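Local coordinates for envelopment polyprotein (Bovine Schmallenberg virus BH80/Germany/2011, PDB 7A56) that probably drives entry of the virus by merging its envelope with a host membrane, as a class II fusion glycoprotein caught here in its postfusion form, at residues I70-I82 with V333-Y347. Sequence-based numbering, arbitrary orientation.
Sequences IRNSYIESHIPAI and VGTINYKIMLGDFDY
Val333 N bonds back to Ala81 O, Ala81 N bonds to Gly334 O, and Val333 CG2 presses on Ala81 CB at 3.6 Å. Ile336 follows, trading backbone bonds with Ile79; their side chains run alongside each other on one face, Ile79 CG2 against Ile336 CB at 3.8 Å. Asn337 ND2 bonds Asp229 OD1 of its own chain, while OD1 accepts from a water that also donates to Glu76 OE1 and meets His78 ND1 at 2.6 Å; His78 NE2 bonds Asp229 OD2 of the second subunit. Tyr338, with CG between its own N and carbonyl carbon (chi1 54°), lays its ring across Ser77, the carbonyl O over one face, while a second water links its OH to His78 O. Extended all the way from CB, Lys339 carries CE over one face of the Tyr74 ring (CH-pi, 3.8 Å from the centroid), and NZ makes a cation-pi contact before bonding Thr60 O of the third subunit. Strand 335-343 is central in a five-stranded antiparallel sheet, between 70-80 and 226-231, and the face carrying Tyr74, His78 and Lys339 is packed into the trimer. Ile340 pairs with Ile75. Past Gly343, whose O takes Ser73 N, Asp344 OD1 forms a salt bridge with Arg71 NH1 at 2.7 Å in the guanidinium plane, the two planar groups turned 76° apart; NH1 also donates to Phe345 O. Ile75 CG2 lies over one face of the Tyr347 ring, a CH-pi contact, and Tyr347 OH donates to Ser73 O (2.8 Å) while accepting from Leu342 N.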
ATOM      1  N   ILE A  70      -0.601  42.587 -32.282  1.00 68.25           N
ATOM      2  CA  ILE A  70       0.047  42.465 -30.973  1.00 63.76           C
ATOM      3  C   ILE A  70       0.260  40.984 -30.639  1.00 54.93           C
ATOM      4  O   ILE A  70      -0.685  40.182 -30.627  1.00 52.54           O
ATOM      5  CB  ILE A  70      -0.735  43.210 -29.869  1.00 66.80           C
ATOM      6  CG1 ILE A  70      -2.071  42.529 -29.534  1.00 68.51           C
ATOM      7  CG2 ILE A  70      -0.973  44.691 -30.289  1.00 70.44           C
ATOM      8  CD1 ILE A  70      -2.428  42.531 -28.069  1.00 70.29           C
ATOM      9  N   ARG A  71       1.515  40.619 -30.408  1.00 50.30           N
ATOM     10  CA  ARG A  71       1.853  39.252 -30.061  1.00 47.07           C
ATOM     11  C   ARG A  71       1.599  39.048 -28.563  1.00 42.12           C
ATOM     12  O   ARG A  71       1.895  39.921 -27.734  1.00 38.19           O
ATOM     13  CB  ARG A  71       3.313  38.961 -30.445  1.00 47.74           C
ATOM     14  CG  ARG A  71       4.022  37.812 -29.673  1.00 50.50           C
ATOM     15  CD  ARG A  71       5.468  37.652 -30.173  1.00 54.26           C
ATOM     16  NE  ARG A  71       6.178  36.507 -29.588  1.00 59.20           N
ATOM     17  CZ  ARG A  71       6.935  36.546 -28.483  1.00 54.93           C
ATOM     18  NH1 ARG A  71       7.099  37.677 -27.801  1.00 52.02           N
ATOM     19  NH2 ARG A  71       7.540  35.437 -28.054  1.00 56.01           N
ATOM     20  N   ASN A  72       1.016  37.904 -28.229  1.00 41.49           N
ATOM     21  CA  ASN A  72       0.729  37.523 -26.851  1.00 43.02           C
ATOM     22  C   ASN A  72       1.358  36.154 -26.657  1.00 36.66           C
ATOM     23  O   ASN A  72       0.940  35.188 -27.303  1.00 38.30           O
ATOM     24  CB  ASN A  72      -0.771  37.479 -26.602  1.00 50.25           C
ATOM     25  CG  ASN A  72      -1.126  37.800 -25.188  1.00 57.25           C
ATOM     26  OD1 ASN A  72      -0.365  37.516 -24.263  1.00 57.12           O
ATOM     27  ND2 ASN A  72      -2.276  38.433 -25.006  1.00 63.59           N
ATOM     28  N   SER A  73       2.399  36.074 -25.845  1.00 29.88           N
ATOM     29  CA  SER A  73       3.192  34.857 -25.854  1.00 25.80           C
ATOM     30  C   SER A  73       3.077  34.213 -24.491  1.00 23.10           C
ATOM     31  O   SER A  73       2.743  34.879 -23.474  1.00 23.98           O
ATOM     32  CB  SER A  73       4.653  35.092 -26.176  1.00 28.96           C
ATOM     33  OG  SER A  73       5.144  35.995 -25.243  1.00 35.95           O
ATOM     34  N   TYR A  74       3.397  32.920 -24.479  1.00 21.58           N
ATOM     35  CA  TYR A  74       3.335  32.174 -23.206  1.00 21.58           C
ATOM     36  C   TYR A  74       4.537  31.257 -23.038  1.00 24.42           C
ATOM     37  O   TYR A  74       5.287  30.937 -23.984  1.00 28.15           O
ATOM     38  CB  TYR A  74       2.061  31.348 -23.094  1.00 26.78           C
ATOM     39  CG  TYR A  74       1.953  30.231 -24.081  1.00 31.29           C
ATOM     40  CD1 TYR A  74       2.627  29.021 -23.889  1.00 32.78           C
ATOM     41  CD2 TYR A  74       1.142  30.372 -25.201  1.00 35.38           C
ATOM     42  CE1 TYR A  74       2.533  28.005 -24.808  1.00 34.94           C
ATOM     43  CE2 TYR A  74       1.009  29.362 -26.114  1.00 37.68           C
ATOM     44  CZ  TYR A  74       1.692  28.181 -25.927  1.00 40.93           C
ATOM     45  OH  TYR A  74       1.518  27.204 -26.888  1.00 43.21           O
ATOM     46  N   ILE A  75       4.651  30.765 -21.791  1.00 25.97           N
ATOM     47  CA  ILE A  75       5.568  29.700 -21.454  1.00 25.19           C
ATOM     48  C   ILE A  75       4.799  28.710 -20.585  1.00 25.21           C
ATOM     49  O   ILE A  75       3.942  29.091 -19.771  1.00 21.84           O
ATOM     50  CB  ILE A  75       6.838  30.219 -20.741  1.00 26.04           C
ATOM     51  CG1 ILE A  75       7.835  29.064 -20.525  1.00 29.89           C
ATOM     52  CG2 ILE A  75       6.504  30.953 -19.436  1.00 24.88           C
ATOM     53  CD1 ILE A  75       9.240  29.526 -20.262  1.00 30.72           C
ATOM     54  N   GLU A  76       5.021  27.448 -20.850  1.00 24.50           N
ATOM     55  CA  GLU A  76       4.388  26.384 -20.081  1.00 24.26           C
ATOM     56  C   GLU A  76       5.468  25.451 -19.558  1.00 23.90           C
ATOM     57  O   GLU A  76       6.441  25.183 -20.257  1.00 23.56           O
ATOM     58  CB  GLU A  76       3.403  25.634 -20.974  1.00 27.22           C
ATOM     59  CG  GLU A  76       2.535  24.628 -20.227  1.00 36.56           C
ATOM     60  CD  GLU A  76       3.115  23.210 -20.276  1.00 45.44           C
ATOM     61  OE1 GLU A  76       2.331  22.277 -20.027  1.00 55.33           O
ATOM     62  OE2 GLU A  76       4.333  23.015 -20.596  1.00 46.09           O
ATOM     63  N   SER A  77       5.287  24.911 -18.340  1.00 22.63           N
ATOM     64  CA  SER A  77       6.235  23.915 -17.846  1.00 23.14           C
ATOM     65  C   SER A  77       5.536  23.170 -16.708  1.00 20.69           C
ATOM     66  O   SER A  77       4.309  23.265 -16.532  1.00 20.07           O
ATOM     67  CB  SER A  77       7.555  24.566 -17.417  1.00 24.76           C
ATOM     68  OG  SER A  77       8.581  23.601 -17.222  1.00 23.31           O
ATOM     69  N   HIS A  78       6.315  22.425 -15.934  1.00 19.79           N
ATOM     70  CA  HIS A  78       5.756  21.647 -14.825  1.00 20.31           C
ATOM     71  C   HIS A  78       6.826  21.470 -13.764  1.00 23.91           C
ATOM     72  O   HIS A  78       8.031  21.537 -14.055  1.00 22.52           O
ATOM     73  CB  HIS A  78       5.260  20.267 -15.279  1.00 22.80           C
ATOM     74  CG  HIS A  78       6.237  19.545 -16.161  1.00 23.83           C
ATOM     75  ND1 HIS A  78       6.144  19.542 -17.544  1.00 25.41           N
ATOM     76  CD2 HIS A  78       7.363  18.857 -15.867  1.00 22.96           C
ATOM     77  CE1 HIS A  78       7.162  18.875 -18.059  1.00 26.13           C
ATOM     78  NE2 HIS A  78       7.919  18.447 -17.064  1.00 24.43           N
ATOM     79  N   ILE A  79       6.381  21.154 -12.536  1.00 22.03           N
ATOM     80  CA  ILE A  79       7.277  20.972 -11.413  1.00 20.12           C
ATOM     81  C   ILE A  79       6.699  19.877 -10.519  1.00 20.43           C
ATOM     82  O   ILE A  79       5.473  19.823 -10.352  1.00 22.28           O
ATOM     83  CB  ILE A  79       7.468  22.276 -10.600  1.00 21.05           C
ATOM     84  CG1 ILE A  79       8.360  22.068  -9.376  1.00 24.14           C
ATOM     85  CG2 ILE A  79       6.145  22.911 -10.173  1.00 20.05           C
ATOM     86  CD1 ILE A  79       8.740  23.375  -8.693  1.00 24.20           C
ATOM     87  N   PRO A  80       7.537  18.984  -9.976  1.00 18.44           N
ATOM     88  CA  PRO A  80       7.020  17.933  -9.062  1.00 20.10           C
ATOM     89  C   PRO A  80       6.295  18.529  -7.882  1.00 21.64           C
ATOM     90  O   PRO A  80       6.754  19.522  -7.307  1.00 21.93           O
ATOM     91  CB  PRO A  80       8.289  17.206  -8.597  1.00 21.01           C
ATOM     92  CG  PRO A  80       9.245  17.390  -9.811  1.00 19.31           C
ATOM     93  CD  PRO A  80       8.982  18.812 -10.275  1.00 17.04           C
ATOM     94  N   ALA A  81       5.202  17.861  -7.458  1.00 21.26           N
ATOM     95  CA  ALA A  81       4.482  18.308  -6.262  1.00 22.17           C
ATOM     96  C   ALA A  81       5.283  17.797  -5.071  1.00 23.47           C
ATOM     97  O   ALA A  81       4.974  16.752  -4.497  1.00 22.25           O
ATOM     98  CB  ALA A  81       3.045  17.794  -6.249  1.00 20.36           C
ATOM     99  N   ILE A  82       6.357  18.534  -4.731  1.00 21.95           N
ATOM    100  CA  ILE A  82       7.288  18.157  -3.667  1.00 22.79           C
ATOM    101  C   ILE A  82       7.377  19.308  -2.680  1.00 23.24           C
ATOM    102  O   ILE A  82       7.572  20.450  -3.074  1.00 22.23           O
ATOM    103  CB  ILE A  82       8.687  17.789  -4.218  1.00 24.34           C
ATOM    104  CG1 ILE A  82       8.598  16.442  -4.920  1.00 21.70           C
ATOM    105  CG2 ILE A  82       9.757  17.757  -3.068  1.00 24.51           C
ATOM    106  CD1 ILE A  82       9.892  16.010  -5.682  1.00 23.68           C
ATOM    107  N   VAL A 333       3.954  13.937  -4.625  1.00 20.55           N
ATOM    108  CA  VAL A 333       2.558  13.454  -4.729  1.00 21.38           C
ATOM    109  C   VAL A 333       1.964  13.703  -6.111  1.00 23.76           C
ATOM    110  O   VAL A 333       0.747  13.527  -6.304  1.00 23.63           O
ATOM    111  CB  VAL A 333       1.652  14.073  -3.637  1.00 21.66           C
ATOM    112  CG1 VAL A 333       2.196  13.741  -2.216  1.00 19.65           C
ATOM    113  CG2 VAL A 333       1.617  15.585  -3.806  1.00 20.41           C
ATOM    114  N   GLY A 334       2.769  14.118  -7.078  1.00 22.39           N
ATOM    115  CA  GLY A 334       2.194  14.330  -8.371  1.00 19.52           C
ATOM    116  C   GLY A 334       2.996  15.385  -9.134  1.00 19.73           C
ATOM    117  O   GLY A 334       4.181  15.587  -8.868  1.00 23.46           O
ATOM    118  N   THR A 335       2.317  16.043 -10.069  1.00 18.39           N
ATOM    119  CA  THR A 335       2.944  17.083 -10.920  1.00 20.15           C
ATOM    120  C   THR A 335       2.083  18.343 -10.912  1.00 22.17           C
ATOM    121  O   THR A 335       0.856  18.273 -11.134  1.00 22.24           O
ATOM    122  CB  THR A 335       3.079  16.583 -12.363  1.00 22.69           C
ATOM    123  OG1 THR A 335       3.815  15.363 -12.441  1.00 27.93           O
ATOM    124  CG2 THR A 335       3.723  17.715 -13.311  1.00 19.33           C
ATOM    125  N   ILE A 336       2.707  19.502 -10.709  1.00 24.15           N
ATOM    126  CA  ILE A 336       2.050  20.792 -10.902  1.00 20.78           C
ATOM    127  C   ILE A 336       2.374  21.305 -12.310  1.00 23.46           C
ATOM    128  O   ILE A 336       3.543  21.569 -12.631  1.00 21.31           O
ATOM    129  CB  ILE A 336       2.480  21.833  -9.834  1.00 22.10           C
ATOM    130  CG1 ILE A 336       2.305  21.299  -8.379  1.00 26.03           C
ATOM    131  CG2 ILE A 336       1.708  23.210 -10.015  1.00 23.79           C
ATOM    132  CD1 ILE A 336       0.920  20.905  -8.049  1.00 27.11           C
ATOM    133  N   ASN A 337       1.349  21.426 -13.163  1.00 21.20           N
ATOM    134  CA  ASN A 337       1.506  22.082 -14.465  1.00 20.72           C
ATOM    135  C   ASN A 337       1.213  23.559 -14.320  1.00 22.71           C
ATOM    136  O   ASN A 337       0.365  23.948 -13.505  1.00 23.84           O
ATOM    137  CB  ASN A 337       0.563  21.425 -15.480  1.00 23.96           C
ATOM    138  CG  ASN A 337       0.883  19.984 -15.679  1.00 25.85           C
ATOM    139  OD1 ASN A 337       1.938  19.663 -16.196  1.00 25.38           O
ATOM    140  ND2 ASN A 337       0.007  19.088 -15.234  1.00 22.12           N
ATOM    141  N   TYR A 338       1.905  24.399 -15.121  1.00 22.09           N
ATOM    142  CA  TYR A 338       1.606  25.815 -15.052  1.00 19.45           C
ATOM    143  C   TYR A 338       1.878  26.466 -16.409  1.00 21.15           C
ATOM    144  O   TYR A 338       2.746  26.025 -17.168  1.00 19.57           O
ATOM    145  CB  TYR A 338       2.437  26.547 -13.985  1.00 21.10           C
ATOM    146  CG  TYR A 338       3.972  26.367 -14.082  1.00 21.81           C
ATOM    147  CD1 TYR A 338       4.733  27.241 -14.854  1.00 22.36           C
ATOM    148  CD2 TYR A 338       4.637  25.352 -13.393  1.00 19.83           C
ATOM    149  CE1 TYR A 338       6.110  27.130 -14.939  1.00 23.36           C
ATOM    150  CE2 TYR A 338       6.052  25.217 -13.444  1.00 20.82           C
ATOM    151  CZ  TYR A 338       6.778  26.144 -14.263  1.00 24.35           C
ATOM    152  OH  TYR A 338       8.162  26.085 -14.342  1.00 26.68           O
ATOM    153  N   LYS A 339       1.132  27.531 -16.661  1.00 22.19           N
ATOM    154  CA  LYS A 339       1.245  28.320 -17.883  1.00 21.66           C
ATOM    155  C   LYS A 339       1.138  29.790 -17.522  1.00 23.18           C
ATOM    156  O   LYS A 339       0.244  30.202 -16.763  1.00 24.99           O
ATOM    157  CB  LYS A 339       0.157  27.886 -18.892  1.00 21.76           C
ATOM    158  CG  LYS A 339       0.238  28.636 -20.308  1.00 20.98           C
ATOM    159  CD  LYS A 339      -1.053  28.407 -21.063  1.00 20.35           C
ATOM    160  CE  LYS A 339      -1.006  29.154 -22.509  1.00 22.94           C
ATOM    161  NZ  LYS A 339      -2.248  28.806 -23.274  1.00 25.29           N
ATOM    162  N   ILE A 340       2.063  30.585 -18.084  1.00 25.30           N
ATOM    163  CA  ILE A 340       2.175  32.021 -17.819  1.00 24.35           C
ATOM    164  C   ILE A 340       2.125  32.744 -19.168  1.00 23.01           C
ATOM    165  O   ILE A 340       2.843  32.356 -20.100  1.00 24.78           O
ATOM    166  CB  ILE A 340       3.496  32.357 -17.095  1.00 21.83           C
ATOM    167  CG1 ILE A 340       3.560  31.697 -15.697  1.00 21.83           C
ATOM    168  CG2 ILE A 340       3.725  33.895 -17.029  1.00 23.07           C
ATOM    169  CD1 ILE A 340       5.039  31.460 -15.287  1.00 27.86           C
ATOM    170  N   MET A 341       1.200  33.700 -19.289  1.00 21.60           N
ATOM    171  CA  MET A 341       0.956  34.484 -20.524  1.00 23.81           C
ATOM    172  C   MET A 341       0.753  35.938 -20.130  1.00 25.88           C
ATOM    173  O   MET A 341      -0.357  36.322 -19.730  1.00 28.45           O
ATOM    174  CB  MET A 341      -0.273  33.931 -21.235  1.00 29.05           C
ATOM    175  CG  MET A 341      -0.608  34.622 -22.622  1.00 38.79           C
ATOM    176  SD  MET A 341      -1.575  33.410 -23.561  1.00 46.99           S
ATOM    177  CE  MET A 341      -1.067  33.816 -25.241  1.00 50.38           C
ATOM    178  N   LEU A 342       1.812  36.756 -20.268  1.00 25.86           N
ATOM    179  CA  LEU A 342       1.773  38.137 -19.799  1.00 25.47           C
ATOM    180  C   LEU A 342       1.561  39.150 -20.932  1.00 28.87           C
ATOM    181  O   LEU A 342       1.316  40.331 -20.658  1.00 31.54           O
ATOM    182  CB  LEU A 342       3.071  38.472 -19.051  1.00 26.04           C
ATOM    183  CG  LEU A 342       3.423  37.499 -17.926  1.00 25.63           C
ATOM    184  CD1 LEU A 342       4.672  37.913 -17.096  1.00 27.89           C
ATOM    185  CD2 LEU A 342       2.244  37.372 -16.991  1.00 26.18           C
ATOM    186  N   GLY A 343       1.671  38.737 -22.169  1.00 29.22           N
ATOM    187  CA  GLY A 343       1.738  39.743 -23.245  1.00 30.82           C
ATOM    188  C   GLY A 343       2.928  39.456 -24.132  1.00 31.89           C
ATOM    189  O   GLY A 343       3.296  38.292 -24.278  1.00 31.27           O
ATOM    190  N   ASP A 344       3.567  40.482 -24.707  1.00 34.69           N
ATOM    191  CA  ASP A 344       4.626  40.286 -25.695  1.00 34.34           C
ATOM    192  C   ASP A 344       5.989  40.222 -25.017  1.00 34.67           C
ATOM    193  O   ASP A 344       6.729  41.211 -24.924  1.00 33.60           O
ATOM    194  CB  ASP A 344       4.552  41.414 -26.736  1.00 41.32           C
ATOM    195  CG  ASP A 344       5.615  41.307 -27.829  1.00 44.18           C
ATOM    196  OD1 ASP A 344       6.122  40.201 -28.139  1.00 40.81           O
ATOM    197  OD2 ASP A 344       5.916  42.366 -28.423  1.00 53.57           O
ATOM    198  N   PHE A 345       6.320  39.027 -24.500  1.00 32.16           N
ATOM    199  CA  PHE A 345       7.536  38.834 -23.731  1.00 32.11           C
ATOM    200  C   PHE A 345       8.281  37.589 -24.191  1.00 31.78           C
ATOM    201  O   PHE A 345       7.729  36.723 -24.873  1.00 33.60           O
ATOM    202  CB  PHE A 345       7.200  38.749 -22.236  1.00 31.76           C
ATOM    203  CG  PHE A 345       6.572  39.991 -21.737  1.00 32.57           C
ATOM    204  CD1 PHE A 345       7.344  41.099 -21.464  1.00 35.17           C
ATOM    205  CD2 PHE A 345       5.214  40.083 -21.614  1.00 32.03           C
ATOM    206  CE1 PHE A 345       6.780  42.262 -21.027  1.00 37.86           C
ATOM    207  CE2 PHE A 345       4.637  41.265 -21.183  1.00 34.00           C
ATOM    208  CZ  PHE A 345       5.425  42.343 -20.868  1.00 37.32           C
ATOM    209  N   ASP A 346       9.562  37.537 -23.828  1.00 33.20           N
ATOM    210  CA  ASP A 346      10.343  36.306 -23.862  1.00 37.29           C
ATOM    211  C   ASP A 346      10.425  35.741 -22.449  1.00 33.69           C
ATOM    212  O   ASP A 346      10.521  36.481 -21.467  1.00 35.38           O
ATOM    213  CB  ASP A 346      11.768  36.525 -24.359  1.00 43.15           C
ATOM    214  CG  ASP A 346      11.842  36.938 -25.847  1.00 49.25           C
ATOM    215  OD1 ASP A 346      10.886  36.712 -26.640  1.00 49.17           O
ATOM    216  OD2 ASP A 346      12.913  37.481 -26.204  1.00 53.78           O
ATOM    217  N   TYR A 347      10.426  34.427 -22.359  1.00 31.89           N
ATOM    218  CA  TYR A 347      10.478  33.770 -21.068  1.00 28.58           C
ATOM    219  C   TYR A 347      11.555  32.687 -21.054  1.00 31.65           C
ATOM    220  O   TYR A 347      11.698  31.934 -22.024  1.00 34.24           O
ATOM    221  CB  TYR A 347       9.158  33.114 -20.782  1.00 27.84           C
ATOM    222  CG  TYR A 347       7.921  33.927 -21.000  1.00 28.24           C
ATOM    223  CD1 TYR A 347       7.379  34.701 -19.967  1.00 29.49           C
ATOM    224  CD2 TYR A 347       7.196  33.821 -22.191  1.00 25.92           C
ATOM    225  CE1 TYR A 347       6.171  35.400 -20.137  1.00 31.99           C
ATOM    226  CE2 TYR A 347       6.016  34.557 -22.381  1.00 25.75           C
ATOM    227  CZ  TYR A 347       5.522  35.344 -21.360  1.00 28.16           C
ATOM    228  OH  TYR A 347       4.346  36.000 -21.525  1.00 31.91           O
TER
HETATM  229  O   HOH W   1       3.879  20.318 -18.654  1.00 45.38           O
HETATM  230  O   HOH W   2       9.409  23.830 -13.539  1.00 23.27           O